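Side-chain contacts in iron-chelator utilization protein (PDB 4YHB), which binds FAD and probably reduces ferric siderophores to release their iron: residues K16-E21 / A43-D48; K55-N60 / L77-P82; T150-A155 / A170-A175. All coordinates share one frame; numbering follows the deposited sequence.

In the fold
Interactions 1 and 2 both belong to the antiparallel barrel of the FAD-binding domain, where strands 17-29 and 53-57 pair with strand 125-129 on its two edges; their centres are about 16 Å apart. Interaction 3 lies in the parallel sheet of the other domain, about 25 Å from interaction 1 and about 27 Å from interaction 2, centre to centre. Relation to the flavin differs sharply. T150 and P153 in interaction 3 touch FAD itself, the side chain of K55 in interaction 2 comes within about 7 Å of it and about 5 Å of the zinc ion, and the side chain of L45 in interaction 1 stays about 14 Å from both.

Interaction 1 of 3, residues K16-E21 / A43-D48; sequences KSRLLE and AGLRSD
R18 reaches from strand 17-29 to the loop 43-48 and grips it through one straight hydrogen bond, from NH2 to the carbonyl oxygen A43 O at 3.0 Å, with an N-H...O angle of 172°. The oxygen sits at the edge of the guanidinium, almost exactly in its plane, whereas the donor stands somewhat tilted from the plane of the carbonyl. Arginine suits the place because it is long enough to span the distance: CG lies anti to its own carbonyl carbon (chi1 -62°), and the chain then runs extended to NE, which makes a further, weak hydrogen bond to D41 O. Together, the straight bond at NH2 and the weak one at NE probably limit the rotation of the planar head.

The close-packed part lies where the loop turns past this head. L45 CA rests 3.7 Å above one face of the R18 guanidinium, toward its rim, and L45 CD1 meets R18 NH1 at 4.0 Å. The amide L45 N comes within 3.3 Å of R18 NH2, but both are donors, so this is mere proximity. Glycine suits position 44 for two reasons: a CB on G44 would stand only 3.3 Å from R18 NH2, and the positive phi of G44 (85°) would push it against A43 O. L45 carries the burial inward, touching F94 and P131.

On the outer side the contact thins out. A43 and G44 are exposed and meet the arginine mainly through backbone atoms. Farther along, R46 leads off from the R18 contact and forms a salt bridge from R46 NH2 to D48 OD2 at 2.7 Å, with a second from NH1 to E11. A buried arginine thus ties the loop between strands 32-38 and 53-57 to a neighbouring strand of the antiparallel barrel that forms the flavin-binding domain of the ferredoxin-reductase-like fold.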
loop_
_atom_site.group_PDB
_atom_site.type_symbol
_atom_site.label_atom_id
_atom_site.label_comp_id
_atom_site.label_asym_id
_atom_site.label_seq_id
_atom_site.Cartn_x
_atom_site.Cartn_y
_atom_site.Cartn_z
ATOM N N LYS A 16 0.241 18.660 -6.002
ATOM C CA LYS A 16 -0.671 19.695 -5.510
ATOM C C LYS A 16 -1.248 19.295 -4.161
ATOM O O LYS A 16 -1.451 18.110 -3.873
ATOM C CB LYS A 16 -1.797 19.996 -6.525
ATOM C CG LYS A 16 -2.805 21.039 -6.008
ATOM C CD LYS A 16 -3.688 21.643 -7.096
ATOM C CE LYS A 16 -4.429 22.888 -6.582
ATOM N NZ LYS A 16 -4.809 22.793 -5.132
ATOM N N SER A 17 -1.479 20.297 -3.321
ATOM C CA SER A 17 -2.033 20.079 -2.000
ATOM C C SER A 17 -3.540 19.975 -2.131
ATOM O O SER A 17 -4.193 20.920 -2.554
ATOM C CB SER A 17 -1.633 21.216 -1.053
ATOM O OG SER A 17 -2.220 21.065 0.228
ATOM N N ARG A 18 -4.089 18.817 -1.791
ATOM C CA ARG A 18 -5.525 18.622 -1.863
ATOM C C ARG A 18 -6.106 18.446 -0.472
ATOM O O ARG A 18 -5.494 17.812 0.398
ATOM C CB ARG A 18 -5.867 17.411 -2.746
ATOM C CG ARG A 18 -5.416 17.540 -4.191
ATOM C CD ARG A 18 -5.834 16.336 -5.040
ATOM N NE ARG A 18 -5.780 16.668 -6.463
ATOM C CZ ARG A 18 -4.668 16.631 -7.193
ATOM N NH1 ARG A 18 -3.520 16.273 -6.633
ATOM N NH2 ARG A 18 -4.697 16.962 -8.479
ATOM N N LEU A 19 -7.286 19.010 -0.254
ATOM C CA LEU A 19 -8.033 18.731 0.966
ATOM C C LEU A 19 -9.252 17.898 0.604
ATOM O O LEU A 19 -10.131 18.366 -0.116
ATOM C CB LEU A 19 -8.447 20.026 1.670
ATOM C CG LEU A 19 -9.213 19.841 2.988
ATOM C CD1 LEU A 19 -8.363 19.124 4.024
ATOM C CD2 LEU A 19 -9.712 21.182 3.527
ATOM N N LEU A 20 -9.302 16.655 1.084
ATOM C CA LEU A 20 -10.402 15.772 0.721
ATOM C C LEU A 20 -11.200 15.372 1.946
ATOM O O LEU A 20 -10.716 15.445 3.069
ATOM C CB LEU A 20 -9.886 14.524 0.002
ATOM C CG LEU A 20 -9.141 14.747 -1.309
ATOM C CD1 LEU A 20 -8.800 13.409 -1.923
ATOM C CD2 LEU A 20 -9.998 15.580 -2.283
ATOM N N GLU A 21 -12.431 14.935 1.711
ATOM C CA GLU A 21 -13.376 14.658 2.789
ATOM C C GLU A 21 -13.881 13.237 2.671
ATOM O O GLU A 21 -14.139 12.765 1.567
ATOM C CB GLU A 21 -14.543 15.655 2.729
ATOM C CG GLU A 21 -15.620 15.455 3.775
ATOM C CD GLU A 21 -16.687 16.544 3.692
ATOM O OE1 GLU A 21 -16.370 17.649 3.198
ATOM O OE2 GLU A 21 -17.831 16.291 4.119
ATOM N N ALA A 43 -9.981 17.035 -8.515
ATOM C CA ALA A 43 -9.699 17.358 -9.912
ATOM C C ALA A 43 -8.216 17.261 -10.234
ATOM O O ALA A 43 -7.366 17.758 -9.483
ATOM C CB ALA A 43 -10.210 18.768 -10.253
ATOM N N GLY A 44 -7.910 16.612 -11.352
ATOM C CA GLY A 44 -6.542 16.487 -11.815
ATOM C C GLY A 44 -5.777 15.329 -11.200
ATOM O O GLY A 44 -4.655 15.028 -11.610
ATOM N N LEU A 45 -6.362 14.683 -10.200
ATOM C CA LEU A 45 -5.681 13.550 -9.572
ATOM C C LEU A 45 -5.532 12.407 -10.577
ATOM O O LEU A 45 -6.456 12.121 -11.331
ATOM C CB LEU A 45 -6.441 13.083 -8.321
ATOM C CG LEU A 45 -5.818 11.944 -7.498
ATOM C CD1 LEU A 45 -4.512 12.392 -6.870
ATOM C CD2 LEU A 45 -6.791 11.449 -6.421
ATOM N N ARG A 46 -4.361 11.773 -10.588
ATOM C CA ARG A 46 -4.086 10.621 -11.449
ATOM C C ARG A 46 -3.529 9.429 -10.665
ATOM O O ARG A 46 -2.810 9.605 -9.686
ATOM C CB ARG A 46 -3.070 10.976 -12.539
ATOM C CG ARG A 46 -3.445 12.119 -13.457
ATOM C CD ARG A 46 -2.357 12.285 -14.516
ATOM N NE ARG A 46 -2.099 11.022 -15.213
ATOM C CZ ARG A 46 -1.046 10.795 -15.992
ATOM N NH1 ARG A 46 -0.135 11.744 -16.174
ATOM N NH2 ARG A 46 -0.902 9.615 -16.587
ATOM N N SER A 47 -3.830 8.224 -11.128
ATOM C CA SER A 47 -3.177 7.026 -10.613
ATOM C C SER A 47 -3.181 5.956 -11.689
ATOM O O SER A 47 -4.238 5.458 -12.068
ATOM C CB SER A 47 -3.866 6.512 -9.344
ATOM O OG SER A 47 -3.274 5.286 -8.924
ATOM N N ASP A 48 -2.003 5.607 -12.193
ATOM C CA ASP A 48 -1.924 4.678 -13.315
ATOM C C ASP A 48 -1.514 3.256 -12.926
ATOM O O ASP A 48 -1.742 2.316 -13.686
ATOM C CB ASP A 48 -0.950 5.217 -14.367
ATOM C CG ASP A 48 -1.481 6.453 -15.060
ATOM O OD1 ASP A 48 -2.423 6.313 -15.862
ATOM O OD2 ASP A 48 -0.974 7.562 -14.788
#

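Interaction 2 of 3, residues K55-N60 / L77-P82; sequences KLWFPN and LNFRAP
In the antiparallel barrel of the FAD-binding domain, W57 and K55 of strand 53-57 meet N78 and F79, the first two residues of a type I beta turn spanning N78 to A81. The turn is closed by the backbone hydrogen bond A81 N to N78 O, 3.2 Å long. Alternation along the strand explains the pairing: K55 and W57 both point toward the turn, while L56 between them faces F105 and Y89.

W57 suits its place because its broad indole can span from the strand to the turn. Its far corner does the touching: W57 CH2 lies 3.5 Å from N78 OD1, and CZ3 is near both ends of the amide. The indole and amide planes are only 14° apart, although the side chains approach obliquely. Asparagine fits because its amide has a donor and an acceptor: OD1 accepts from V70 N and ND2 donates to L68 O, so the group is fixed in rotation as it lies beside the indole corner, nearest through OD1. A chi1 of 65° brings this amide toward the indole, though the CB of N78 does not head there.

F79 completes the contact. Its side chain and that of W57 cross at about a right angle, with F79 CE1 and W57 CZ2 3.9 Å apart. The phenyl ring also packs on L129, and Y86 meets both aromatic rings.

K55 serves two purposes. Its aliphatic part crosses the phenylalanine at about a right angle, and its charged end makes a salt bridge from NZ to D88, whose backbone oxygen is hydrogen-bonded to FAD. The same side chain lies about 5 Å from the zinc ion held by H53, H265 and H266. The chain bends at its last torsion, beyond K55 CD, the methylene that approaches F79 CE1 to 3.7 Å.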
loop_
_atom_site.group_PDB
_atom_site.type_symbol
_atom_site.label_atom_id
_atom_site.label_comp_id
_atom_site.label_asym_id
_atom_site.label_seq_id
_atom_site.Cartn_x
_atom_site.Cartn_y
_atom_site.Cartn_z
ATOM N N LYS A 55 0.622 10.762 0.322
ATOM C CA LYS A 55 0.860 11.049 1.725
ATOM C C LYS A 55 -0.409 11.670 2.275
ATOM O O LYS A 55 -0.901 12.674 1.754
ATOM C CB LYS A 55 2.063 11.987 1.924
ATOM C CG LYS A 55 3.422 11.284 1.928
ATOM C CD LYS A 55 4.570 12.278 1.719
ATOM C CE LYS A 55 5.895 11.667 2.146
ATOM N NZ LYS A 55 6.169 10.357 1.485
ATOM N N LEU A 56 -0.949 11.056 3.316
ATOM C CA LEU A 56 -2.108 11.600 4.003
ATOM C C LEU A 56 -1.667 12.425 5.194
ATOM O O LEU A 56 -0.836 11.988 5.998
ATOM C CB LEU A 56 -3.051 10.471 4.464
ATOM C CG LEU A 56 -3.646 9.647 3.321
ATOM C CD1 LEU A 56 -4.625 8.595 3.862
ATOM C CD2 LEU A 56 -4.333 10.541 2.281
ATOM N N TRP A 57 -2.262 13.603 5.327
ATOM C CA TRP A 57 -1.917 14.537 6.391
ATOM C C TRP A 57 -3.045 14.603 7.413
ATOM O O TRP A 57 -4.164 15.013 7.098
ATOM C CB TRP A 57 -1.615 15.935 5.799
ATOM C CG TRP A 57 -0.351 15.960 4.969
ATOM C CD1 TRP A 57 -0.074 15.194 3.870
ATOM C CD2 TRP A 57 0.799 16.801 5.169
ATOM N NE1 TRP A 57 1.182 15.505 3.378
ATOM C CE2 TRP A 57 1.734 16.480 4.158
ATOM C CE3 TRP A 57 1.124 17.796 6.097
ATOM C CZ2 TRP A 57 2.974 17.123 4.052
ATOM C CZ3 TRP A 57 2.360 18.428 5.992
ATOM C CH2 TRP A 57 3.266 18.085 4.976
ATOM N N PHE A 58 -2.732 14.186 8.638
ATOM C CA PHE A 58 -3.728 13.926 9.673
ATOM C C PHE A 58 -3.819 15.060 10.695
ATOM O O PHE A 58 -2.831 15.763 10.937
ATOM C CB PHE A 58 -3.394 12.614 10.421
ATOM C CG PHE A 58 -3.499 11.364 9.574
ATOM C CD1 PHE A 58 -4.696 10.667 9.493
ATOM C CD2 PHE A 58 -2.403 10.885 8.871
ATOM C CE1 PHE A 58 -4.803 9.514 8.729
ATOM C CE2 PHE A 58 -2.505 9.727 8.091
ATOM C CZ PHE A 58 -3.703 9.049 8.021
ATOM N N PRO A 59 -4.988 15.207 11.341
ATOM C CA PRO A 59 -5.110 16.118 12.488
ATOM C C PRO A 59 -4.377 15.568 13.709
ATOM O O PRO A 59 -4.186 14.354 13.804
ATOM C CB PRO A 59 -6.620 16.164 12.740
ATOM C CG PRO A 59 -7.086 14.800 12.298
ATOM C CD PRO A 59 -6.257 14.504 11.064
ATOM N N ASN A 60 -3.953 16.444 14.613
ATOM C CA ASN A 60 -3.473 16.008 15.918
ATOM C C ASN A 60 -4.666 15.850 16.846
ATOM O O ASN A 60 -5.371 16.822 17.127
ATOM C CB ASN A 60 -2.467 16.997 16.503
ATOM C CG ASN A 60 -1.853 16.509 17.807
ATOM O OD1 ASN A 60 -2.553 16.054 18.713
ATOM N ND2 ASN A 60 -0.535 16.596 17.901
ATOM N N LEU A 77 6.849 22.202 0.870
ATOM C CA LEU A 77 7.752 23.046 1.656
ATOM C C LEU A 77 7.783 22.751 3.156
ATOM O O LEU A 77 8.687 23.214 3.863
ATOM C CB LEU A 77 7.381 24.527 1.492
ATOM C CG LEU A 77 7.522 25.193 0.125
ATOM C CD1 LEU A 77 7.422 26.690 0.302
ATOM C CD2 LEU A 77 8.827 24.794 -0.546
ATOM N N ASN A 78 6.793 22.030 3.667
ATOM C CA ASN A 78 6.677 21.953 5.117
ATOM C C ASN A 78 6.681 20.545 5.693
ATOM O O ASN A 78 6.056 20.296 6.721
ATOM C CB ASN A 78 5.425 22.689 5.576
ATOM C CG ASN A 78 4.149 22.041 5.078
ATOM O OD1 ASN A 78 4.142 21.340 4.061
ATOM N ND2 ASN A 78 3.057 22.281 5.789
ATOM N N PHE A 79 7.411 19.643 5.043
ATOM C CA PHE A 79 7.646 18.305 5.586
ATOM C C PHE A 79 8.239 18.394 6.989
ATOM O O PHE A 79 7.957 17.551 7.833
ATOM C CB PHE A 79 8.600 17.502 4.691
ATOM C CG PHE A 79 7.946 16.859 3.498
ATOM C CD1 PHE A 79 6.768 16.138 3.627
ATOM C CD2 PHE A 79 8.536 16.953 2.247
ATOM C CE1 PHE A 79 6.182 15.529 2.518
ATOM C CE2 PHE A 79 7.964 16.353 1.140
ATOM C CZ PHE A 79 6.783 15.641 1.273
ATOM N N ARG A 80 9.059 19.418 7.248
ATOM C CA ARG A 80 9.747 19.493 8.537
ATOM C C ARG A 80 9.115 20.502 9.492
ATOM O O ARG A 80 9.675 20.800 10.546
ATOM C CB ARG A 80 11.229 19.826 8.327
ATOM C CG ARG A 80 11.999 18.743 7.582
ATOM C CD ARG A 80 13.322 19.257 7.013
ATOM N NE ARG A 80 14.358 19.409 8.032
ATOM C CZ ARG A 80 15.291 20.360 8.018
ATOM N NH1 ARG A 80 15.325 21.250 7.035
ATOM N NH2 ARG A 80 16.197 20.419 8.984
ATOM N N ALA A 81 7.958 21.039 9.131
ATOM C CA ALA A 81 7.281 21.980 10.021
ATOM C C ALA A 81 6.816 21.252 11.282
ATOM O O ALA A 81 6.575 20.048 11.250
ATOM C CB ALA A 81 6.117 22.639 9.324
ATOM N N PRO A 82 6.716 21.975 12.406
ATOM C CA PRO A 82 6.231 21.305 13.616
ATOM C C PRO A 82 4.730 21.014 13.534
ATOM O O PRO A 82 3.983 21.765 12.898
ATOM C CB PRO A 82 6.555 22.307 14.731
ATOM C CG PRO A 82 6.623 23.632 14.045
ATOM C CD PRO A 82 7.139 23.365 12.661
#

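Interaction 3 of 3, residues T150-A155 / A170-A175; sequences TALPAA and AFFEVA. With FAD (flavin-adenine dinucleotide), chain C.
Helix 152-161 passes over strand 167-174 with L152 CA and F172 CA 7.0 Å apart, whereas one turn further along the helix A155 CA and A170 CA are 8.6 Å apart. The two elements belong to a beta-alpha-beta crossover that runs from strand 142-147 through the helix to the parallel neighbour strand, in the second domain of the ferredoxin-reductase-like fold.

The ring of F172, pointing from the strand toward the helix, receives two helix residues. L152 CD1 stands over one face, 3.7 Å from the centroid of the F172 ring and only 8° off the normal, a CH-pi contact. The leucine arrives there because CG is anti to the backbone N (chi1 177°), which carries the branch toward the strand although its CB does not head straight for it. L152 CD2 reaches V174 CG1 more loosely, at 4.5 Å. A155 points its small CB at the ring and comes close without a long side chain, so alanine allows the helix to lie near the sheet here. W193 and I191 of strand 190-195 and L183 of a loop also touch the ring of F172. A serine in place of F172 would probably leave the L152 methyl without a face to rest on and open a gap beneath A155.

The loop residue T150 and P153 in the first turn of the helix line the flavin pocket. They turn to FAD on the side away from the strand: T150 O lies 3.3 Å from the flavin atom C4X, T150 CG2 is near the adenine amino group N6A, and P153 CG approaches the flavin O4 to 3.6 Å. At the sheet side, the shortest approach between helix and strand side chains is A155 CB to F172 CE1, 3.5 Å.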
loop_
_atom_site.group_PDB
_atom_site.type_symbol
_atom_site.label_atom_id
_atom_site.label_comp_id
_atom_site.label_asym_id
_atom_site.label_seq_id
_atom_site.Cartn_x
_atom_site.Cartn_y
_atom_site.Cartn_z
ATOM N N THR A 150 -0.191 -4.106 5.470
ATOM C CA THR A 150 0.095 -2.741 4.985
ATOM C C THR A 150 0.295 -2.700 3.479
ATOM O O THR A 150 0.065 -1.665 2.838
ATOM C CB THR A 150 1.355 -2.130 5.629
ATOM O OG1 THR A 150 2.511 -2.909 5.277
ATOM C CG2 THR A 150 1.216 -2.057 7.140
ATOM N N ALA A 151 0.726 -3.832 2.926
ATOM C CA ALA A 151 1.000 -3.946 1.508
ATOM C C ALA A 151 -0.094 -4.699 0.762
ATOM O O ALA A 151 -0.066 -4.781 -0.461
ATOM C CB ALA A 151 2.342 -4.612 1.296
ATOM N N LEU A 152 -1.081 -5.210 1.491
ATOM C CA LEU A 152 -2.204 -5.908 0.863
ATOM C C LEU A 152 -3.014 -5.019 -0.092
ATOM O O LEU A 152 -3.442 -5.499 -1.148
ATOM C CB LEU A 152 -3.125 -6.518 1.940
ATOM C CG LEU A 152 -4.394 -7.240 1.468
ATOM C CD1 LEU A 152 -4.074 -8.305 0.412
ATOM C CD2 LEU A 152 -5.150 -7.867 2.649
ATOM N N PRO A 153 -3.229 -3.730 0.253
ATOM C CA PRO A 153 -3.970 -2.902 -0.718
ATOM C C PRO A 153 -3.336 -2.840 -2.104
ATOM O O PRO A 153 -4.049 -2.987 -3.109
ATOM C CB PRO A 153 -3.967 -1.514 -0.066
ATOM C CG PRO A 153 -3.956 -1.822 1.418
ATOM C CD PRO A 153 -3.046 -3.026 1.540
ATOM N N ALA A 154 -2.027 -2.603 -2.158
ATOM C CA ALA A 154 -1.324 -2.563 -3.429
ATOM C C ALA A 154 -1.365 -3.932 -4.110
ATOM O O ALA A 154 -1.643 -4.010 -5.300
ATOM C CB ALA A 154 0.120 -2.104 -3.231
ATOM N N ALA A 155 -1.082 -5.000 -3.362
ATOM C CA ALA A 155 -1.113 -6.355 -3.931
ATOM C C ALA A 155 -2.495 -6.717 -4.479
ATOM O O ALA A 155 -2.608 -7.282 -5.572
ATOM C CB ALA A 155 -0.668 -7.395 -2.888
ATOM N N ALA A 170 0.137 -15.906 -4.657
ATOM C CA ALA A 170 0.155 -14.858 -3.639
ATOM C C ALA A 170 0.157 -15.427 -2.228
ATOM O O ALA A 170 -0.507 -16.424 -1.938
ATOM C CB ALA A 170 -1.039 -13.910 -3.827
ATOM N N PHE A 171 0.934 -14.790 -1.363
ATOM C CA PHE A 171 0.979 -15.116 0.050
ATOM C C PHE A 171 0.711 -13.838 0.845
ATOM O O PHE A 171 1.492 -12.906 0.810
ATOM C CB PHE A 171 2.327 -15.721 0.424
ATOM C CG PHE A 171 2.604 -17.031 -0.253
ATOM C CD1 PHE A 171 2.027 -18.203 0.216
ATOM C CD2 PHE A 171 3.424 -17.091 -1.363
ATOM C CE1 PHE A 171 2.272 -19.421 -0.406
ATOM C CE2 PHE A 171 3.677 -18.310 -1.993
ATOM C CZ PHE A 171 3.095 -19.471 -1.516
ATOM N N PHE A 172 -0.418 -13.797 1.536
ATOM C CA PHE A 172 -0.805 -12.616 2.295
ATOM C C PHE A 172 -0.822 -12.940 3.786
ATOM O O PHE A 172 -1.588 -13.802 4.228
ATOM C CB PHE A 172 -2.178 -12.129 1.837
ATOM C CG PHE A 172 -2.217 -11.684 0.405
ATOM C CD1 PHE A 172 -1.140 -11.013 -0.156
ATOM C CD2 PHE A 172 -3.334 -11.932 -0.384
ATOM C CE1 PHE A 172 -1.173 -10.589 -1.487
ATOM C CE2 PHE A 172 -3.376 -11.508 -1.717
ATOM C CZ PHE A 172 -2.295 -10.835 -2.262
ATOM N N GLU A 173 0.038 -12.277 4.548
ATOM C CA GLU A 173 0.068 -12.435 5.994
ATOM C C GLU A 173 -0.935 -11.497 6.647
ATOM O O GLU A 173 -0.876 -10.285 6.444
ATOM C CB GLU A 173 1.464 -12.150 6.532
ATOM C CG GLU A 173 1.583 -12.177 8.050
ATOM C CD GLU A 173 2.827 -11.447 8.511
ATOM O OE1 GLU A 173 3.836 -11.506 7.773
ATOM O OE2 GLU A 173 2.799 -10.797 9.584
ATOM N N VAL A 174 -1.858 -12.057 7.416
ATOM C CA VAL A 174 -2.867 -11.257 8.112
ATOM C C VAL A 174 -2.980 -11.786 9.538
ATOM O O VAL A 174 -2.389 -12.823 9.863
ATOM C CB VAL A 174 -4.251 -11.308 7.403
ATOM C CG1 VAL A 174 -4.193 -10.608 6.040
ATOM C CG2 VAL A 174 -4.734 -12.771 7.255
ATOM N N ALA A 175 -3.745 -11.091 10.377
ATOM C CA ALA A 175 -3.809 -11.426 11.800
ATOM C C ALA A 175 -4.417 -12.797 12.048
ATOM O O ALA A 175 -3.935 -13.537 12.907
ATOM C CB ALA A 175 -4.597 -10.367 12.559
HETATM P PA FAD C . 3.414 5.449 12.947
HETATM O O1A FAD C . 3.424 6.764 13.739
HETATM O O2A FAD C . 4.203 5.581 11.589
HETATM O O5B FAD C . 4.232 4.354 13.799
HETATM C C5B FAD C . 4.043 4.243 15.163
HETATM C C4B FAD C . 4.375 2.805 15.609
HETATM O O4B FAD C . 3.445 1.876 15.123
HETATM C C3B FAD C . 5.697 2.353 15.154
HETATM O O3B FAD C . 6.235 1.608 16.198
HETATM C C2B FAD C . 5.422 1.520 14.032
HETATM O O2B FAD C . 6.343 0.450 13.859
HETATM C C1B FAD C . 4.110 0.936 14.346
HETATM N N9A FAD C . 3.274 0.625 13.194
HETATM C C8A FAD C . 3.132 1.361 12.070
HETATM N N7A FAD C . 2.259 0.746 11.260
HETATM C C5A FAD C . 1.815 -0.366 11.892
HETATM C C6A FAD C . 0.919 -1.382 11.559
HETATM N N6A FAD C . 0.235 -1.341 10.314
HETATM N N1A FAD C . 0.700 -2.384 12.426
HETATM C C2A FAD C . 1.339 -2.424 13.615
HETATM N N3A FAD C . 2.204 -1.467 13.965
HETATM C C4A FAD C . 2.464 -0.447 13.117
HETATM N N1 FAD C . -0.574 1.157 5.407
HETATM C C2 FAD C . -1.877 0.885 5.324
HETATM O O2 FAD C . -2.503 0.589 6.330
HETATM N N3 FAD C . -2.476 0.955 4.095
HETATM C C4 FAD C . -1.789 1.289 2.982
HETATM O O4 FAD C . -2.385 1.343 1.915
HETATM C C4X FAD C . -0.423 1.568 3.039
HETATM N N5 FAD C . 0.333 1.907 1.932
HETATM C C5X FAD C . 1.651 2.184 2.072
HETATM C C6 FAD C . 2.418 2.536 0.956
HETATM C C7 FAD C . 3.634 2.794 1.070
HETATM C C7M FAD C . 4.370 3.168 -0.231
HETATM C C8 FAD C . 4.305 2.791 2.114
HETATM C C8M FAD C . 5.774 3.096 2.195
HETATM C C9 FAD C . 3.706 2.468 3.302
HETATM C C9A FAD C . 2.227 2.106 3.437
HETATM N N10 FAD C . 1.485 1.767 4.479
HETATM C C10 FAD C . 0.171 1.491 4.322
HETATM C "C1'" FAD C . 2.105 1.678 5.820
HETATM C "C2'" FAD C . 1.920 2.923 6.631
HETATM O "O2'" FAD C . 2.514 3.981 5.990
HETATM C "C3'" FAD C . 2.554 2.679 8.045
HETATM O "O3'" FAD C . 1.940 1.549 8.580
HETATM C "C4'" FAD C . 2.544 3.866 8.970
HETATM O "O4'" FAD C . 3.502 3.714 9.930
HETATM C "C5'" FAD C . 1.204 4.062 9.699
HETATM O "O5'" FAD C . 1.072 5.339 10.276
HETATM P P FAD C . 0.839 5.380 11.839
HETATM O O1P FAD C . 0.804 6.898 12.121
HETATM O O2P FAD C . -0.355 4.416 12.077
HETATM O O3P FAD C . 1.895 4.941 12.930
#